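Local coordinates for protein shikimate dehydrogenase (NADP(+)) (Peptoclostridium difficile, PDB 5DZS) that probably catalyses the reversible NADPH-linked reduction of 3-dehydroshikimate to shikimate, a step in the biosynthesis of chorismate and the aromatic amino acids, at residues 100-111 with 234-243; 142-152 with 161-170. All coordinates share one frame; numbering follows the deposited sequence.

Interaction 1 of 2, residues 100-111 with 234-243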
loop_
_atom_site.group_PDB
_atom_site.type_symbol
_atom_site.label_atom_id
_atom_site.label_comp_id
_atom_site.label_asym_id
_atom_site.label_seq_id
_atom_site.Cartn_x
_atom_site.Cartn_y
_atom_site.Cartn_z
ATOM N N THR B 100 6.265 2.617 -9.024
ATOM C CA THR B 100 6.443 1.197 -9.059
ATOM C C THR B 100 7.679 0.775 -9.898
ATOM O O THR B 100 7.868 -0.446 -10.098
ATOM C CB THR B 100 5.275 0.585 -9.712
ATOM O OG1 THR B 100 5.290 1.038 -11.087
ATOM C CG2 THR B 100 3.949 0.954 -8.984
ATOM N N ASP B 101 8.517 1.713 -10.382
ATOM C CA ASP B 101 9.695 1.327 -11.223
ATOM C C ASP B 101 10.733 0.435 -10.521
ATOM O O ASP B 101 11.261 -0.518 -11.140
ATOM C CB ASP B 101 10.411 2.555 -11.848
ATOM C CG ASP B 101 9.734 3.063 -13.118
ATOM O OD1 ASP B 101 8.929 2.326 -13.710
ATOM O OD2 ASP B 101 10.040 4.206 -13.547
ATOM N N TYR B 102 11.092 0.749 -9.279
ATOM C CA TYR B 102 12.040 -0.084 -8.526
ATOM C C TYR B 102 11.427 -1.481 -8.341
ATOM O O TYR B 102 12.095 -2.486 -8.568
ATOM C CB TYR B 102 12.366 0.578 -7.173
ATOM C CG TYR B 102 13.393 -0.078 -6.278
ATOM C CD1 TYR B 102 13.076 -1.215 -5.524
ATOM C CD2 TYR B 102 14.637 0.492 -6.098
ATOM C CE1 TYR B 102 13.995 -1.788 -4.673
ATOM C CE2 TYR B 102 15.561 -0.072 -5.232
ATOM C CZ TYR B 102 15.227 -1.217 -4.525
ATOM O OH TYR B 102 16.147 -1.773 -3.669
ATOM N N PHE B 103 10.160 -1.535 -7.936
ATOM C CA PHE B 103 9.461 -2.815 -7.739
ATOM C C PHE B 103 9.429 -3.696 -8.989
ATOM O O PHE B 103 9.754 -4.899 -8.920
ATOM C CB PHE B 103 8.031 -2.596 -7.229
ATOM C CG PHE B 103 7.180 -3.815 -7.350
ATOM C CD1 PHE B 103 7.148 -4.762 -6.333
ATOM C CD2 PHE B 103 6.478 -4.064 -8.511
ATOM C CE1 PHE B 103 6.390 -5.917 -6.469
ATOM C CE2 PHE B 103 5.729 -5.216 -8.652
ATOM C CZ PHE B 103 5.688 -6.144 -7.629
ATOM N N GLY B 104 9.081 -3.098 -10.134
ATOM C CA GLY B 104 8.995 -3.828 -11.392
ATOM C C GLY B 104 10.347 -4.358 -11.834
ATOM O O GLY B 104 10.422 -5.469 -12.385
ATOM N N LEU B 105 11.409 -3.571 -11.629
ATOM C CA LEU B 105 12.761 -4.008 -11.981
ATOM C C LEU B 105 13.146 -5.219 -11.119
ATOM O O LEU B 105 13.627 -6.232 -11.634
ATOM C CB LEU B 105 13.786 -2.887 -11.776
ATOM C CG LEU B 105 13.735 -1.699 -12.743
ATOM C CD1 LEU B 105 14.390 -0.468 -12.129
ATOM C CD2 LEU B 105 14.385 -2.069 -14.068
ATOM N N ASP B 106 12.898 -5.108 -9.812
ATOM C CA ASP B 106 13.222 -6.188 -8.887
ATOM C C ASP B 106 12.541 -7.471 -9.354
ATOM O O ASP B 106 13.150 -8.529 -9.425
ATOM C CB ASP B 106 12.777 -5.847 -7.475
ATOM C CG ASP B 106 13.038 -6.968 -6.499
ATOM O OD1 ASP B 106 14.213 -7.295 -6.273
ATOM O OD2 ASP B 106 12.069 -7.513 -5.946
ATOM N N SER B 107 11.263 -7.352 -9.672
ATOM C CA SER B 107 10.454 -8.459 -10.161
ATOM C C SER B 107 11.034 -9.125 -11.425
ATOM O O SER B 107 11.180 -10.367 -11.482
ATOM C CB SER B 107 9.053 -7.930 -10.462
ATOM O OG SER B 107 8.207 -8.958 -10.911
ATOM N N MET B 108 11.357 -8.285 -12.413
ATOM C CA MET B 108 11.931 -8.688 -13.713
ATOM C C MET B 108 13.278 -9.405 -13.553
ATOM O O MET B 108 13.546 -10.402 -14.222
ATOM C CB MET B 108 12.115 -7.436 -14.591
ATOM C CG MET B 108 12.864 -7.648 -15.908
ATOM S SD MET B 108 13.215 -6.112 -16.826
ATOM C CE MET B 108 14.350 -5.300 -15.706
ATOM N N PHE B 109 14.124 -8.872 -12.681
ATOM C CA PHE B 109 15.455 -9.456 -12.417
ATOM C C PHE B 109 15.344 -10.818 -11.749
ATOM O O PHE B 109 16.076 -11.743 -12.098
ATOM C CB PHE B 109 16.333 -8.520 -11.588
ATOM C CG PHE B 109 17.051 -7.486 -12.404
ATOM C CD1 PHE B 109 16.408 -6.336 -12.812
ATOM C CD2 PHE B 109 18.378 -7.660 -12.755
ATOM C CE1 PHE B 109 17.069 -5.373 -13.552
ATOM C CE2 PHE B 109 19.048 -6.704 -13.510
ATOM C CZ PHE B 109 18.392 -5.557 -13.900
ATOM N N LYS B 110 14.422 -10.954 -10.802
ATOM C CA LYS B 110 14.207 -12.239 -10.142
ATOM C C LYS B 110 13.678 -13.264 -11.125
ATOM O O LYS B 110 14.120 -14.402 -11.139
ATOM C CB LYS B 110 13.220 -12.106 -8.981
ATOM C CG LYS B 110 13.770 -11.364 -7.782
ATOM C CD LYS B 110 12.673 -11.108 -6.769
ATOM C CE LYS B 110 13.212 -10.426 -5.526
ATOM N NZ LYS B 110 12.106 -9.868 -4.707
ATOM N N MET B 111 12.738 -12.856 -11.961
ATOM C CA MET B 111 12.140 -13.769 -12.926
ATOM C C MET B 111 13.195 -14.265 -13.923
ATOM O O MET B 111 13.224 -15.451 -14.263
ATOM C CB MET B 111 10.960 -13.077 -13.626
ATOM C CG MET B 111 10.289 -13.865 -14.738
ATOM S SD MET B 111 11.232 -13.886 -16.275
ATOM C CE MET B 111 11.297 -12.134 -16.692
ATOM N N TYR B 234 7.472 -8.322 -18.843
ATOM C CA TYR B 234 7.175 -8.821 -17.502
ATOM C C TYR B 234 7.057 -7.666 -16.509
ATOM O O TYR B 234 6.188 -7.653 -15.640
ATOM C CB TYR B 234 8.247 -9.829 -17.054
ATOM C CG TYR B 234 7.863 -10.661 -15.864
ATOM C CD1 TYR B 234 7.063 -11.783 -16.023
ATOM C CD2 TYR B 234 8.294 -10.339 -14.583
ATOM C CE1 TYR B 234 6.709 -12.563 -14.947
ATOM C CE2 TYR B 234 7.939 -11.128 -13.491
ATOM C CZ TYR B 234 7.151 -12.232 -13.685
ATOM O OH TYR B 234 6.767 -13.060 -12.640
ATOM N N MET B 235 7.953 -6.697 -16.636
ATOM C CA MET B 235 7.947 -5.531 -15.773
ATOM C C MET B 235 6.670 -4.730 -15.992
ATOM O O MET B 235 6.045 -4.254 -15.044
ATOM C CB MET B 235 9.181 -4.676 -16.027
ATOM C CG MET B 235 9.203 -3.386 -15.264
ATOM S SD MET B 235 10.853 -2.696 -15.413
ATOM C CE MET B 235 10.595 -1.076 -14.682
ATOM N N LEU B 236 6.260 -4.586 -17.244
ATOM C CA LEU B 236 5.032 -3.837 -17.514
ATOM C C LEU B 236 3.813 -4.484 -16.839
ATOM O O LEU B 236 2.925 -3.813 -16.333
ATOM C CB LEU B 236 4.775 -3.710 -19.018
ATOM C CG LEU B 236 5.730 -2.813 -19.802
ATOM C CD1 LEU B 236 5.388 -2.847 -21.278
ATOM C CD2 LEU B 236 5.705 -1.379 -19.279
ATOM N N VAL B 237 3.731 -5.802 -16.871
ATOM C CA VAL B 237 2.607 -6.481 -16.248
ATOM C C VAL B 237 2.703 -6.342 -14.723
ATOM O O VAL B 237 1.710 -6.062 -14.048
ATOM C CB VAL B 237 2.537 -7.963 -16.685
ATOM C CG1 VAL B 237 1.375 -8.646 -15.983
ATOM C CG2 VAL B 237 2.364 -8.075 -18.184
ATOM N N GLY B 238 3.889 -6.543 -14.165
ATOM C CA GLY B 238 4.034 -6.389 -12.712
ATOM C C GLY B 238 3.689 -5.006 -12.232
ATOM O O GLY B 238 3.018 -4.859 -11.198
ATOM N N GLN B 239 4.152 -3.993 -12.960
ATOM C CA GLN B 239 3.823 -2.606 -12.579
ATOM C C GLN B 239 2.326 -2.329 -12.675
ATOM O O GLN B 239 1.758 -1.570 -11.854
ATOM C CB GLN B 239 4.576 -1.662 -13.452
ATOM C CG GLN B 239 6.029 -1.713 -13.182
ATOM C CD GLN B 239 6.752 -0.694 -14.021
ATOM O OE1 GLN B 239 6.729 -0.731 -15.274
ATOM N NE2 GLN B 239 7.395 0.237 -13.347
ATOM N N ALA B 240 1.635 -2.911 -13.648
ATOM C CA ALA B 240 0.199 -2.704 -13.765
ATOM C C ALA B 240 -0.506 -3.277 -12.527
ATOM O O ALA B 240 -1.415 -2.665 -11.945
ATOM C CB ALA B 240 -0.370 -3.315 -15.033
ATOM N N ILE B 241 -0.077 -4.476 -12.113
ATOM C CA ILE B 241 -0.675 -5.141 -10.952
ATOM C C ILE B 241 -0.379 -4.362 -9.664
ATOM O O ILE B 241 -1.292 -4.152 -8.842
ATOM C CB ILE B 241 -0.222 -6.616 -10.892
ATOM C CG1 ILE B 241 -0.851 -7.380 -12.064
ATOM C CG2 ILE B 241 -0.597 -7.269 -9.561
ATOM C CD1 ILE B 241 -0.260 -8.760 -12.296
ATOM N N LYS B 242 0.849 -3.899 -9.494
ATOM C CA LYS B 242 1.174 -3.097 -8.325
ATOM C C LYS B 242 0.346 -1.809 -8.303
ATOM O O LYS B 242 -0.130 -1.381 -7.252
ATOM C CB LYS B 242 2.678 -2.795 -8.289
ATOM C CG LYS B 242 3.133 -2.022 -7.067
ATOM C CD LYS B 242 2.920 -2.776 -5.764
ATOM C CE LYS B 242 3.710 -4.076 -5.653
ATOM N NZ LYS B 242 3.485 -4.855 -4.385
ATOM N N SER B 243 0.184 -1.176 -9.470
ATOM C CA SER B 243 -0.646 0.018 -9.532
ATOM C C SER B 243 -2.077 -0.307 -9.072
ATOM O O SER B 243 -2.688 0.469 -8.321
ATOM C CB SER B 243 -0.716 0.607 -10.939
ATOM O OG SER B 243 0.533 1.124 -11.372
HETATM O O HOH W 1 2.985 1.524 -12.179
HETATM O O HOH W 2 7.054 -7.560 -12.827
#
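At the predicted shikimate site of the dehydrogenase, D101 and Q239 join two helices, 101-111 and 234-243, whose axes cross at 133° and approach to 8.5 Å. Q239 NE2 donates to D101 OD1 over 2.6 Å, lying on the anti lone pair of that oxygen, which itself sits in the Q239 amide plane. The other carboxylate oxygen, OD2, forms a salt bridge with K65, the predicted proton acceptor, so the two bonds together probably fix the rotation of the carboxylate. T100 OG1 bonds to N86, another predicted shikimate ligand, and shares water 1 with S243 OG.

The helices come closest at G104, where the lack of a side chain lets M235 CG approach G104 C to 3.7 Å and Q239 CG lie near its CA. M235, its chain fully extended, is a knob set among D101, G104, L105 and M108. Toward the subunit interface K242 bends at chi2 and chi3 (both 63°), which lays CE over the centre of the F103 ring, 3.4 Å from the centroid; NZ, off-centre in a cation-pi contact, goes on to salt bridges with E245 of its own chain and D249 of the second subunit. At the far end M111 CG lies over one face of the Y234 ring in a CH-pi contact, 3.7 Å from its centroid, with SD farther above the same ring in a Met-aromatic contact, while S107 OG meets the ring edge 3.4 Å from Y234 CE2.

Interaction 2 of 2, residues 142-152 with 161-170. With SO4 (sulfate ion), chain E.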
loop_
_atom_site.group_PDB
_atom_site.type_symbol
_atom_site.label_atom_id
_atom_site.label_comp_id
_atom_site.label_asym_id
_atom_site.label_seq_id
_atom_site.Cartn_x
_atom_site.Cartn_y
_atom_site.Cartn_z
ATOM N N ILE B 142 25.656 -3.720 -6.610
ATOM C CA ILE B 142 26.372 -3.599 -7.867
ATOM C C ILE B 142 27.778 -3.103 -7.514
ATOM O O ILE B 142 27.940 -2.245 -6.639
ATOM C CB ILE B 142 25.652 -2.604 -8.826
ATOM C CG1 ILE B 142 26.220 -2.664 -10.247
ATOM C CG2 ILE B 142 25.702 -1.181 -8.281
ATOM C CD1 ILE B 142 25.790 -3.885 -11.027
ATOM N N GLU B 143 28.792 -3.660 -8.163
ATOM C CA GLU B 143 30.172 -3.268 -7.887
ATOM C C GLU B 143 30.502 -1.927 -8.539
ATOM O O GLU B 143 31.035 -1.024 -7.891
ATOM C CB GLU B 143 31.139 -4.350 -8.387
ATOM C CG GLU B 143 32.613 -4.037 -8.159
ATOM C CD GLU B 143 32.977 -3.927 -6.688
ATOM O OE1 GLU B 143 32.386 -4.656 -5.855
ATOM O OE2 GLU B 143 33.871 -3.118 -6.365
ATOM N N LYS B 144 30.164 -1.806 -9.820
ATOM C CA LYS B 144 30.465 -0.615 -10.604
ATOM C C LYS B 144 29.221 -0.244 -11.405
ATOM O O LYS B 144 28.676 -1.097 -12.086
ATOM C CB LYS B 144 31.603 -0.953 -11.571
ATOM C CG LYS B 144 32.223 0.213 -12.330
ATOM C CD LYS B 144 33.147 1.040 -11.454
ATOM C CE LYS B 144 33.986 1.982 -12.302
ATOM N NZ LYS B 144 34.881 2.846 -11.492
ATOM N N LEU B 145 28.786 1.014 -11.322
ATOM C CA LEU B 145 27.603 1.486 -12.068
ATOM C C LEU B 145 27.871 2.764 -12.867
ATOM O O LEU B 145 28.311 3.781 -12.311
ATOM C CB LEU B 145 26.427 1.739 -11.120
ATOM C CG LEU B 145 25.128 2.189 -11.802
ATOM C CD1 LEU B 145 24.606 1.119 -12.757
ATOM C CD2 LEU B 145 24.067 2.544 -10.777
ATOM N N TYR B 146 27.609 2.700 -14.172
ATOM C CA TYR B 146 27.734 3.851 -15.054
ATOM C C TYR B 146 26.343 4.211 -15.578
ATOM O O TYR B 146 25.496 3.338 -15.754
ATOM C CB TYR B 146 28.596 3.538 -16.276
ATOM C CG TYR B 146 30.007 3.028 -16.029
ATOM C CD1 TYR B 146 30.253 1.669 -15.860
ATOM C CD2 TYR B 146 31.096 3.891 -16.051
ATOM C CE1 TYR B 146 31.537 1.184 -15.666
ATOM C CE2 TYR B 146 32.389 3.416 -15.866
ATOM C CZ TYR B 146 32.600 2.065 -15.671
ATOM O OH TYR B 146 33.884 1.595 -15.488
ATOM N N VAL B 147 26.121 5.495 -15.824
ATOM C CA VAL B 147 24.890 5.971 -16.450
ATOM C C VAL B 147 25.357 6.791 -17.645
ATOM O O VAL B 147 26.124 7.741 -17.476
ATOM C CB VAL B 147 24.034 6.832 -15.509
ATOM C CG1 VAL B 147 22.806 7.351 -16.240
ATOM C CG2 VAL B 147 23.624 6.024 -14.289
ATOM N N SER B 148 24.931 6.400 -18.843
ATOM C CA SER B 148 25.353 7.076 -20.080
ATOM C C SER B 148 24.327 8.080 -20.585
ATOM O O SER B 148 23.138 7.780 -20.654
ATOM C CB SER B 148 25.629 6.044 -21.173
ATOM O OG SER B 148 26.254 6.650 -22.291
ATOM N N THR B 149 24.800 9.270 -20.945
ATOM C CA THR B 149 23.944 10.343 -21.444
ATOM C C THR B 149 24.585 10.935 -22.699
ATOM O O THR B 149 25.801 10.827 -22.885
ATOM C CB THR B 149 23.730 11.426 -20.360
ATOM O OG1 THR B 149 22.778 12.395 -20.812
ATOM C CG2 THR B 149 25.045 12.115 -19.987
ATOM N N ARG B 150 23.774 11.541 -23.565
ATOM C CA ARG B 150 24.296 12.147 -24.797
ATOM C C ARG B 150 25.208 13.339 -24.498
ATOM O O ARG B 150 26.208 13.549 -25.186
ATOM C CB ARG B 150 23.156 12.577 -25.722
ATOM C CG ARG B 150 22.287 11.436 -26.222
ATOM C CD ARG B 150 23.058 10.409 -27.048
ATOM N NE ARG B 150 22.189 9.298 -27.446
ATOM C CZ ARG B 150 22.594 8.212 -28.101
ATOM N NH1 ARG B 150 21.721 7.262 -28.412
ATOM N NH2 ARG B 150 23.863 8.068 -28.439
ATOM N N LYS B 151 24.863 14.113 -23.470
ATOM C CA LYS B 151 25.661 15.278 -23.083
ATOM C C LYS B 151 25.598 15.455 -21.575
ATOM O O LYS B 151 24.523 15.642 -21.008
ATOM C CB LYS B 151 25.196 16.546 -23.801
ATOM C CG LYS B 151 26.113 17.739 -23.564
ATOM C CD LYS B 151 25.773 18.911 -24.467
ATOM C CE LYS B 151 26.775 20.042 -24.291
ATOM N NZ LYS B 151 26.513 21.170 -25.224
ATOM N N LYS B 152 26.763 15.402 -20.936
ATOM C CA LYS B 152 26.851 15.505 -19.481
ATOM C C LYS B 152 26.370 16.836 -18.924
ATOM O O LYS B 152 25.710 16.863 -17.882
ATOM C CB LYS B 152 28.291 15.306 -19.023
ATOM C CG LYS B 152 28.912 13.979 -19.401
ATOM C CD LYS B 152 30.353 13.963 -18.931
ATOM C CE LYS B 152 31.071 12.695 -19.335
ATOM N NZ LYS B 152 32.499 12.744 -18.915
ATOM N N LYS B 161 28.212 7.218 -6.187
ATOM C CA LYS B 161 28.817 5.945 -6.574
ATOM C C LYS B 161 28.642 5.691 -8.077
ATOM O O LYS B 161 29.480 5.040 -8.699
ATOM C CB LYS B 161 28.211 4.797 -5.765
ATOM C CG LYS B 161 28.734 3.419 -6.143
ATOM C CD LYS B 161 28.205 2.343 -5.208
ATOM C CE LYS B 161 28.588 0.953 -5.691
ATOM N NZ LYS B 161 30.062 0.786 -5.825
ATOM N N ALA B 162 27.552 6.197 -8.649
ATOM C CA ALA B 162 27.303 6.039 -10.083
ATOM C C ALA B 162 28.180 7.010 -10.880
ATOM O O ALA B 162 28.357 8.163 -10.483
ATOM C CB ALA B 162 25.834 6.273 -10.393
ATOM N N ILE B 163 28.730 6.543 -11.997
ATOM C CA ILE B 163 29.602 7.372 -12.832
ATOM C C ILE B 163 28.892 7.848 -14.100
ATOM O O ILE B 163 28.432 7.046 -14.910
ATOM C CB ILE B 163 30.880 6.604 -13.227
ATOM C CG1 ILE B 163 31.538 6.019 -11.977
ATOM C CG2 ILE B 163 31.843 7.516 -13.985
ATOM C CD1 ILE B 163 32.708 5.116 -12.269
ATOM N N LEU B 164 28.818 9.163 -14.266
ATOM C CA LEU B 164 28.187 9.744 -15.436
ATOM C C LEU B 164 29.182 9.716 -16.589
ATOM O O LEU B 164 30.314 10.203 -16.454
ATOM C CB LEU B 164 27.762 11.187 -15.155
ATOM C CG LEU B 164 27.002 11.883 -16.289
ATOM C CD1 LEU B 164 25.619 11.266 -16.454
ATOM C CD2 LEU B 164 26.893 13.381 -16.033
ATOM N N ILE B 165 28.763 9.132 -17.711
ATOM C CA ILE B 165 29.591 9.056 -18.911
ATOM C C ILE B 165 28.774 9.439 -20.130
ATOM O O ILE B 165 27.552 9.562 -20.049
ATOM C CB ILE B 165 30.152 7.632 -19.145
ATOM C CG1 ILE B 165 29.009 6.623 -19.361
ATOM C CG2 ILE B 165 31.035 7.212 -17.976
ATOM C CD1 ILE B 165 29.479 5.230 -19.717
ATOM N N ASP B 166 29.459 9.655 -21.253
ATOM C CA ASP B 166 28.775 9.910 -22.520
ATOM C C ASP B 166 28.980 8.678 -23.396
ATOM O O ASP B 166 29.727 7.770 -23.029
ATOM C CB ASP B 166 29.215 11.221 -23.198
ATOM C CG ASP B 166 30.663 11.216 -23.636
ATOM O OD1 ASP B 166 31.261 10.137 -23.826
ATOM O OD2 ASP B 166 31.200 12.325 -23.819
ATOM N N TYR B 167 28.316 8.644 -24.544
ATOM C CA TYR B 167 28.358 7.471 -25.421
ATOM C C TYR B 167 29.735 7.228 -26.066
ATOM O O TYR B 167 30.009 6.129 -26.563
ATOM C CB TYR B 167 27.224 7.545 -26.457
ATOM C CG TYR B 167 25.850 7.256 -25.866
ATOM C CD1 TYR B 167 25.215 8.173 -25.031
ATOM C CD2 TYR B 167 25.188 6.065 -26.145
ATOM C CE1 TYR B 167 23.960 7.909 -24.489
ATOM C CE2 TYR B 167 23.938 5.792 -25.606
ATOM C CZ TYR B 167 23.327 6.717 -24.781
ATOM O OH TYR B 167 22.073 6.449 -24.247
ATOM N N GLU B 168 30.595 8.245 -26.032
ATOM C CA GLU B 168 31.951 8.124 -26.551
ATOM C C GLU B 168 32.790 7.318 -25.572
ATOM O O GLU B 168 33.486 6.383 -25.969
ATOM C CB GLU B 168 32.565 9.505 -26.777
ATOM C CG GLU B 168 31.812 10.319 -27.812
ATOM C CD GLU B 168 31.782 9.630 -29.166
ATOM O OE1 GLU B 168 32.819 9.037 -29.560
ATOM O OE2 GLU B 168 30.725 9.694 -29.837
ATOM N N GLU B 169 32.703 7.674 -24.289
ATOM C CA GLU B 169 33.423 6.955 -23.239
ATOM C C GLU B 169 32.926 5.533 -23.122
ATOM O O GLU B 169 33.666 4.639 -22.750
ATOM C CB GLU B 169 33.241 7.626 -21.884
ATOM C CG GLU B 169 33.747 9.053 -21.792
ATOM C CD GLU B 169 33.443 9.651 -20.439
ATOM O OE1 GLU B 169 34.231 9.433 -19.491
ATOM O OE2 GLU B 169 32.420 10.353 -20.331
ATOM N N LEU B 170 31.645 5.331 -23.411
ATOM C CA LEU B 170 31.051 4.004 -23.321
ATOM C C LEU B 170 31.716 2.998 -24.249
ATOM O O LEU B 170 31.687 1.799 -23.983
ATOM C CB LEU B 170 29.556 4.085 -23.643
ATOM C CG LEU B 170 28.779 2.769 -23.624
ATOM C CD1 LEU B 170 28.879 2.068 -22.275
ATOM C CD2 LEU B 170 27.323 3.038 -23.966
HETATM S S SO4 E . 20.112 10.547 -22.466
HETATM O O1 SO4 E . 20.875 9.293 -22.660
HETATM O O2 SO4 E . 20.460 11.487 -23.554
HETATM O O3 SO4 E . 18.660 10.249 -22.492
HETATM O O4 SO4 E . 20.448 11.156 -21.160
HETATM O O HOH W 3 27.240 11.198 -26.244
#
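Strands 144-149 and 163-166 run parallel, their N-to-C directions 34° apart, in register Y146 with I163, V147 with L164 and S148 with I165. The main chains alternate as donor and acceptor: I163 N to L145 O, V147 N to I163 O, I165 N to V147 O and T149 N to I165 O, all between 2.8 and 3.0 Å. Before the strands, K161 NZ reaches E143 O at 2.9 Å from above the carbonyl plane.

On one face of the sheet Y146 lies alongside I163, and its CD2 is 3.8 Å from I165 CG2. On the other, T149 CG2 meets L164 CD1, whose sister methyl CD2 packs against K152 CB. Beyond the strands the Y167 ring is sandwiched. The R150 guanidinium stacks flat on one face, planes 15° apart and centres 3.6 Å, and a bend at chi2 (-61°) folds the arginine back over the ring; its NH1 is held by P194 O. S148 OG lies over the opposite face, 3.3 Å from Y167 CD1, a buried hydroxyl with no polar partner. D166 OD1 accepts from E169 N at 2.9 Å in an Asx motif that opens the turn after the strand.

A sulfate, probably from the crystallisation liquor, takes a 2.7 Å bond from T149 OG1 to its O4 and a weak one from R150 N, with T126 OG1 as a further donor. Strand 163-166 is an outermost strand of the six-stranded parallel sheet of order 3-2-1-4-5-6, the Rossmann fold of the NADP-binding domain. An anion held just past its second strand is consistent with the place where such domains bind the 2'-phosphate of NADP.

Interaction 1 is a buried contact near the middle of the chain, whereas interaction 2 lies at one edge of the parallel sheet, partly buried, its centre about 19 Å from that of the chain. Side chains and close helix packing make the first; main-chain bonds between neighbouring strands carry the second, with charged and aromatic side chains packed around the strands and just beyond their ends. Their centres are 24 Å apart and they do not touch, but helix 128-139 lies between them, meeting D101 and L105 of the one and L145, V147 and A162 of the other. Interaction 1 gathers predicted shikimate ligands; interaction 2 belongs to the nucleotide-binding sheet and is nested within the loop closed by interaction 1.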